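Local structure of bartonella effector protein (Bep) substrate of VirB T4SS (Bartonella sp. AR 15-3, 4M16) at residues 78-83 and 112-117; 60-65 and 164-169. The protein probably transfers AMP from ATP to tyrosine or threonine side chains of target proteins through its N-terminal Fic domain. All coordinates share one frame; numbering follows the deposited sequence.

In the fold
Both interactions lie within the helical Fic domain, and along the chain interaction 1 is nested inside the loop that interaction 2 closes. Their centres are about 15 Å apart, and they touch through Lys63: Gly78 O lies 3.4 Å from Lys63 CB, and Thr80 CG2 is 3.9 Å from Lys63 CE. The Fic signature loop, which begins His153-Pro154-Phe155, ties them together further. Arg81 of interaction 1 is hydrogen-bonded to His153 O and joined through its backbone to Pro154, while Leu62 of interaction 2 packs on Phe155. Interaction 1 thus holds a loop against helix 110-126, and interaction 2 joins helices 59-70 and 159-174, the latter following the signature loop.

Interaction 1: residues 78-83 and 112-117; sequences GYTRDL and KIQENL
Asp82 and Gln114 cross at about a right angle where a type I beta turn of the Fic domain, running from Thr80 to Leu83, packs on helix 110-126. With Asp82 CG between the backbone N and the carbonyl carbon (chi1 49°), the carboxylate can meet Thr80 OG1 within the turn and Gln114 on the helix. Gln114 NE2 donates to the syn lone pair of Asp82 OD2 over 3.0 Å, in a nearly straight bond (166°) with the acceptor in the amide plane, although the amide and carboxylate planes are 39° apart. Thr80 OG1 donates to the syn lone pair of the other oxygen, Asp82 OD1, at 2.6 Å. A water donates to Thr80 OG1 and accepts from Gln114 NE2, closing a ring of hydrogen bonds. Thr80 and Asp82, first and third in the turn, have side chains short enough to bond to each other across it, whereas Gln114, bent at its second torsion, has the length to reach it from the helix.

Arg81 and Ile113 also cross at about a right angle. Ile113 CD1 lies over the centre of one guanidinium face, 3.6 Å from Arg81 CZ. The N-H bonds point outward: Arg81 NE, NH1 and NH2 donate to the carbonyl oxygens of His153, Met95 and Ala108, respectively, which should ease the cost of burying the charge. Ile113 CG2 meanwhile rests 3.8 Å from Asp82 OD1, so the two branches of Ile113 meet different turn residues. One helical turn farther on, methyls meet tip to tip, Leu117 CD1 lying 4.1 Å from Thr80 CG2.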
loop_
_atom_site.group_PDB
_atom_site.type_symbol
_atom_site.label_atom_id
_atom_site.label_comp_id
_atom_site.label_asym_id
_atom_site.label_seq_id
_atom_site.Cartn_x
_atom_site.Cartn_y
_atom_site.Cartn_z
ATOM N N GLY A 78 -11.600 1.770 0.322
ATOM C CA GLY A 78 -11.891 0.573 -0.451
ATOM C C GLY A 78 -12.064 0.791 -1.941
ATOM O O GLY A 78 -12.056 -0.210 -2.732
ATOM N N TYR A 79 -12.200 2.048 -2.368
ATOM C CA TYR A 79 -12.455 2.360 -3.751
ATOM C C TYR A 79 -11.124 2.705 -4.370
ATOM O O TYR A 79 -10.304 3.345 -3.741
ATOM C CB TYR A 79 -13.403 3.596 -3.911
ATOM C CG TYR A 79 -14.885 3.315 -3.585
ATOM C CD1 TYR A 79 -15.315 3.198 -2.278
ATOM C CD2 TYR A 79 -15.825 3.208 -4.598
ATOM C CE1 TYR A 79 -16.641 2.956 -1.972
ATOM C CE2 TYR A 79 -17.163 2.956 -4.309
ATOM C CZ TYR A 79 -17.554 2.846 -2.990
ATOM O OH TYR A 79 -18.846 2.578 -2.695
ATOM N N THR A 80 -10.905 2.304 -5.623
ATOM C CA THR A 80 -9.646 2.650 -6.300
ATOM C C THR A 80 -9.781 3.978 -7.044
ATOM O O THR A 80 -10.879 4.380 -7.499
ATOM C CB THR A 80 -9.178 1.509 -7.195
ATOM O OG1 THR A 80 -10.217 1.174 -8.146
ATOM C CG2 THR A 80 -8.858 0.300 -6.338
ATOM N N ARG A 81 -8.667 4.690 -7.094
ATOM C CA ARG A 81 -8.648 6.076 -7.553
ATOM C C ARG A 81 -8.882 6.283 -9.054
ATOM O O ARG A 81 -9.154 7.407 -9.451
ATOM C CB ARG A 81 -7.352 6.789 -7.082
ATOM C CG ARG A 81 -6.070 6.347 -7.782
ATOM C CD ARG A 81 -4.848 7.110 -7.328
ATOM N NE ARG A 81 -3.664 6.368 -7.759
ATOM C CZ ARG A 81 -3.115 6.398 -8.965
ATOM N NH1 ARG A 81 -3.543 7.231 -9.905
ATOM N NH2 ARG A 81 -2.054 5.611 -9.219
ATOM N N ASP A 82 -8.849 5.230 -9.856
ATOM C CA ASP A 82 -9.206 5.331 -11.270
ATOM C C ASP A 82 -10.681 5.690 -11.493
ATOM O O ASP A 82 -11.035 6.286 -12.518
ATOM C CB ASP A 82 -8.930 4.025 -11.999
ATOM C CG ASP A 82 -9.495 2.822 -11.298
ATOM O OD1 ASP A 82 -9.246 2.638 -10.080
ATOM O OD2 ASP A 82 -10.152 2.011 -11.964
ATOM N N LEU A 83 -11.532 5.317 -10.545
ATOM C CA LEU A 83 -12.957 5.492 -10.730
ATOM C C LEU A 83 -13.346 6.890 -10.249
ATOM O O LEU A 83 -12.848 7.382 -9.258
ATOM C CB LEU A 83 -13.719 4.411 -9.965
ATOM C CG LEU A 83 -13.514 2.977 -10.532
ATOM C CD1 LEU A 83 -14.132 1.970 -9.584
ATOM C CD2 LEU A 83 -14.101 2.799 -11.931
ATOM N N LYS A 112 -4.765 2.504 -16.255
ATOM C CA LYS A 112 -4.082 1.199 -16.232
ATOM C C LYS A 112 -4.319 0.487 -14.905
ATOM O O LYS A 112 -3.951 -0.686 -14.775
ATOM C CB LYS A 112 -2.568 1.391 -16.364
ATOM C CG LYS A 112 -2.100 1.945 -17.727
ATOM C CD LYS A 112 -2.658 1.110 -18.844
ATOM C CE LYS A 112 -1.823 1.138 -20.109
ATOM N NZ LYS A 112 -2.422 0.220 -21.121
ATOM N N ILE A 113 -4.933 1.146 -13.925
ATOM C CA ILE A 113 -5.006 0.522 -12.582
ATOM C C ILE A 113 -5.785 -0.806 -12.631
ATOM O O ILE A 113 -5.340 -1.795 -12.068
ATOM C CB ILE A 113 -5.572 1.488 -11.521
ATOM C CG1 ILE A 113 -4.534 2.596 -11.245
ATOM C CG2 ILE A 113 -5.902 0.771 -10.211
ATOM C CD1 ILE A 113 -5.032 3.696 -10.329
ATOM N N GLN A 114 -6.934 -0.852 -13.336
ATOM C CA GLN A 114 -7.715 -2.082 -13.352
ATOM C C GLN A 114 -6.937 -3.229 -13.983
ATOM O O GLN A 114 -6.895 -4.360 -13.453
ATOM C CB GLN A 114 -9.062 -1.900 -14.099
ATOM C CG GLN A 114 -10.069 -1.047 -13.332
ATOM C CD GLN A 114 -10.535 -1.652 -12.009
ATOM O OE1 GLN A 114 -10.690 -2.874 -11.865
ATOM N NE2 GLN A 114 -10.731 -0.800 -11.035
ATOM N N GLU A 115 -6.326 -2.952 -15.123
ATOM C CA GLU A 115 -5.510 -3.943 -15.796
ATOM C C GLU A 115 -4.325 -4.430 -14.911
ATOM O O GLU A 115 -3.984 -5.637 -14.878
ATOM C CB GLU A 115 -5.001 -3.291 -17.082
ATOM C CG GLU A 115 -3.869 -4.010 -17.745
ATOM C CD GLU A 115 -3.666 -3.569 -19.197
ATOM O OE1 GLU A 115 -3.614 -2.336 -19.464
ATOM O OE2 GLU A 115 -3.547 -4.487 -20.050
ATOM N N ASN A 116 -3.667 -3.485 -14.263
ATOM C CA ASN A 116 -2.516 -3.779 -13.442
ATOM C C ASN A 116 -2.887 -4.598 -12.208
ATOM O O ASN A 116 -2.176 -5.547 -11.833
ATOM C CB ASN A 116 -1.751 -2.502 -13.054
ATOM C CG ASN A 116 -1.018 -1.824 -14.233
ATOM O OD1 ASN A 116 -0.769 -2.413 -15.311
ATOM N ND2 ASN A 116 -0.641 -0.604 -14.023
ATOM N N LEU A 117 -3.993 -4.259 -11.565
ATOM C CA LEU A 117 -4.493 -5.070 -10.441
ATOM C C LEU A 117 -4.878 -6.485 -10.866
ATOM O O LEU A 117 -4.639 -7.495 -10.124
ATOM C CB LEU A 117 -5.668 -4.374 -9.749
ATOM C CG LEU A 117 -5.336 -3.097 -8.949
ATOM C CD1 LEU A 117 -6.591 -2.385 -8.412
ATOM C CD2 LEU A 117 -4.388 -3.396 -7.797
HETATM O O HOH W 1 -11.763 -1.019 -8.337
#

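Interaction 2: residues 60-65 and 164-169; sequences SYLKYL and HIFFEK. With EDO (1,2-ethanediol), chain B.
Phe166 carries the apolar part of this contact, its ring meeting Tyr61 and Leu62 from the neighbouring helix. Tyr61 CD2 lies 3.7 Å from Phe166 CD2, but the two rings are set obliquely, with planes 45° apart and centroids separated by 5.8 Å. Leu62 crosses Phe166 at about a right angle and brings CD1 to 3.7 Å from Phe166 CD2. Phe166 CG is anti to its backbone N (chi1 -180°), which swings the ring out between the helices to both partners. Leu65 CD1 instead reaches the helix backbone, 3.8 Å from Phe166 CA, and also touches Ile165 CG2. Leucine suits both positions, its methyls making purely apolar contacts: Leu62 CD1 meets Phe166 at CB as well as CD2, while Leu65 CD1 lies against the backbone.

This packing joins helices 59-70 and 159-174 of the Fic fold, whose short segments pass 10.2 Å apart with their directions at 126°. Helix 159-174 comes after the His153-Pro154-Phe155 loop, and Leu62 also packs on Leu149 of helix 135-152. Leu48 of helix 30-48 packs on both Leu65 and Ile165.

The polar contacts are made at the hydroxyl end of Tyr61. Lys169 lays its bent aliphatic chain across the end of Tyr61, with CE 3.6 Å from Tyr61 OH. A water in the plane of the Tyr61 ring, 2.6 Å from the OH, bridges to Lys169 NZ, which also donates to Leu48 O. The long lysine thus offers methylene groups to the tyrosine while its ammonium group finds polar partners.

Away from the Tyr61-Phe166 packing, Glu168 holds a 1,2-ethanediol, probably from the crystallisation liquor: OE1 accepts from O1 and OE2 from O2. Glu168 OE2 also accepts from Phe180 N.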
loop_
_atom_site.group_PDB
_atom_site.type_symbol
_atom_site.label_atom_id
_atom_site.label_comp_id
_atom_site.label_asym_id
_atom_site.label_seq_id
_atom_site.Cartn_x
_atom_site.Cartn_y
_atom_site.Cartn_z
ATOM N N SER A 60 -9.203 -7.829 -4.306
ATOM C CA SER A 60 -10.419 -7.713 -3.537
ATOM C C SER A 60 -10.090 -7.678 -2.052
ATOM O O SER A 60 -10.668 -6.901 -1.319
ATOM C CB SER A 60 -11.395 -8.836 -3.833
ATOM O OG SER A 60 -11.835 -8.597 -5.143
ATOM N N TYR A 61 -9.161 -8.503 -1.613
ATOM C CA TYR A 61 -8.761 -8.486 -0.217
ATOM C C TYR A 61 -8.045 -7.155 0.084
ATOM O O TYR A 61 -8.170 -6.625 1.169
ATOM C CB TYR A 61 -7.833 -9.653 0.073
ATOM C CG TYR A 61 -7.371 -9.776 1.484
ATOM C CD1 TYR A 61 -8.272 -9.881 2.530
ATOM C CD2 TYR A 61 -6.009 -9.781 1.785
ATOM C CE1 TYR A 61 -7.843 -9.987 3.836
ATOM C CE2 TYR A 61 -5.564 -9.896 3.070
ATOM C CZ TYR A 61 -6.489 -10.003 4.114
ATOM O OH TYR A 61 -6.016 -10.155 5.418
ATOM N N LEU A 62 -7.270 -6.653 -0.880
ATOM C CA LEU A 62 -6.533 -5.423 -0.633
ATOM C C LEU A 62 -7.555 -4.269 -0.420
ATOM O O LEU A 62 -7.403 -3.450 0.504
ATOM C CB LEU A 62 -5.569 -5.122 -1.775
ATOM C CG LEU A 62 -4.740 -3.857 -1.592
ATOM C CD1 LEU A 62 -3.569 -4.128 -0.646
ATOM C CD2 LEU A 62 -4.186 -3.398 -2.922
ATOM N N LYS A 63 -8.613 -4.256 -1.235
ATOM C CA LYS A 63 -9.690 -3.231 -1.085
ATOM C C LYS A 63 -10.453 -3.365 0.243
ATOM O O LYS A 63 -10.785 -2.374 0.910
ATOM C CB LYS A 63 -10.647 -3.308 -2.272
ATOM C CG LYS A 63 -9.991 -2.973 -3.618
ATOM C CD LYS A 63 -11.008 -3.192 -4.736
ATOM C CE LYS A 63 -10.313 -3.302 -6.086
ATOM N NZ LYS A 63 -11.182 -3.888 -7.139
ATOM N N TYR A 64 -10.735 -4.614 0.627
ATOM C CA TYR A 64 -11.349 -4.943 1.889
ATOM C C TYR A 64 -10.510 -4.341 3.037
ATOM O O TYR A 64 -11.049 -3.701 3.930
ATOM C CB TYR A 64 -11.486 -6.481 2.051
ATOM C CG TYR A 64 -11.710 -6.908 3.461
ATOM C CD1 TYR A 64 -13.003 -6.950 4.004
ATOM C CD2 TYR A 64 -10.653 -7.337 4.251
ATOM C CE1 TYR A 64 -13.225 -7.384 5.302
ATOM C CE2 TYR A 64 -10.860 -7.764 5.559
ATOM C CZ TYR A 64 -12.140 -7.788 6.082
ATOM O OH TYR A 64 -12.355 -8.189 7.377
ATOM N N LEU A 65 -9.202 -4.612 3.018
ATOM C CA LEU A 65 -8.296 -4.085 4.035
ATOM C C LEU A 65 -8.262 -2.537 4.071
ATOM O O LEU A 65 -8.242 -1.950 5.143
ATOM C CB LEU A 65 -6.871 -4.641 3.859
ATOM C CG LEU A 65 -6.583 -6.095 4.163
ATOM C CD1 LEU A 65 -5.154 -6.478 3.748
ATOM C CD2 LEU A 65 -6.839 -6.415 5.606
ATOM N N HIS A 164 1.490 -2.839 3.399
ATOM C CA HIS A 164 2.223 -3.451 4.482
ATOM C C HIS A 164 1.431 -4.588 5.140
ATOM O O HIS A 164 1.958 -5.680 5.306
ATOM C CB HIS A 164 2.687 -2.461 5.541
ATOM C CG HIS A 164 3.615 -1.439 5.010
ATOM N ND1 HIS A 164 3.803 -0.218 5.610
ATOM C CD2 HIS A 164 4.334 -1.413 3.867
ATOM C CE1 HIS A 164 4.642 0.495 4.888
ATOM N NE2 HIS A 164 4.975 -0.204 3.827
ATOM N N ILE A 165 0.208 -4.329 5.576
ATOM C CA ILE A 165 -0.558 -5.377 6.267
ATOM C C ILE A 165 -0.895 -6.521 5.296
ATOM O O ILE A 165 -0.891 -7.676 5.670
ATOM C CB ILE A 165 -1.819 -4.813 7.002
ATOM C CG1 ILE A 165 -2.553 -5.901 7.759
ATOM C CG2 ILE A 165 -2.773 -4.084 6.070
ATOM C CD1 ILE A 165 -1.728 -6.452 8.909
ATOM N N PHE A 166 -1.191 -6.194 4.058
ATOM C CA PHE A 166 -1.482 -7.208 3.023
ATOM C C PHE A 166 -0.306 -8.174 2.929
ATOM O O PHE A 166 -0.510 -9.391 2.963
ATOM C CB PHE A 166 -1.752 -6.573 1.661
ATOM C CG PHE A 166 -2.063 -7.549 0.553
ATOM C CD1 PHE A 166 -1.042 -8.180 -0.125
ATOM C CD2 PHE A 166 -3.375 -7.767 0.130
ATOM C CE1 PHE A 166 -1.310 -9.040 -1.173
ATOM C CE2 PHE A 166 -3.656 -8.614 -0.942
ATOM C CZ PHE A 166 -2.617 -9.264 -1.585
ATOM N N PHE A 167 0.914 -7.629 2.844
ATOM C CA PHE A 167 2.065 -8.484 2.692
ATOM C C PHE A 167 2.456 -9.236 3.982
ATOM O O PHE A 167 2.989 -10.322 3.927
ATOM C CB PHE A 167 3.250 -7.715 2.088
ATOM C CG PHE A 167 3.221 -7.758 0.598
ATOM C CD1 PHE A 167 2.415 -6.875 -0.108
ATOM C CD2 PHE A 167 3.927 -8.706 -0.097
ATOM C CE1 PHE A 167 2.333 -6.933 -1.488
ATOM C CE2 PHE A 167 3.878 -8.757 -1.492
ATOM C CZ PHE A 167 3.048 -7.898 -2.188
ATOM N N GLU A 168 2.141 -8.670 5.128
ATOM C CA GLU A 168 2.388 -9.348 6.401
ATOM C C GLU A 168 1.442 -10.576 6.519
ATOM O O GLU A 168 1.869 -11.657 6.937
ATOM C CB GLU A 168 2.254 -8.351 7.572
ATOM C CG GLU A 168 3.350 -7.278 7.569
ATOM C CD GLU A 168 3.221 -6.226 8.681
ATOM O OE1 GLU A 168 2.090 -5.942 9.101
ATOM O OE2 GLU A 168 4.235 -5.646 9.104
ATOM N N LYS A 169 0.171 -10.388 6.142
ATOM C CA LYS A 169 -0.821 -11.469 6.113
ATOM C C LYS A 169 -0.451 -12.546 5.051
ATOM O O LYS A 169 -0.544 -13.766 5.296
ATOM C CB LYS A 169 -2.228 -10.904 5.886
ATOM C CG LYS A 169 -2.749 -10.051 7.067
ATOM C CD LYS A 169 -3.317 -10.933 8.180
ATOM C CE LYS A 169 -4.647 -10.390 8.694
ATOM N NZ LYS A 169 -5.585 -11.328 9.453
HETATM C C1 EDO B . 1.468 -2.435 10.352
HETATM O O1 EDO B . 1.377 -2.968 9.023
HETATM C C2 EDO B . 2.908 -2.000 10.683
HETATM O O2 EDO B . 3.902 -2.967 10.331
HETATM O O HOH W 2 -7.641 -10.818 7.343
#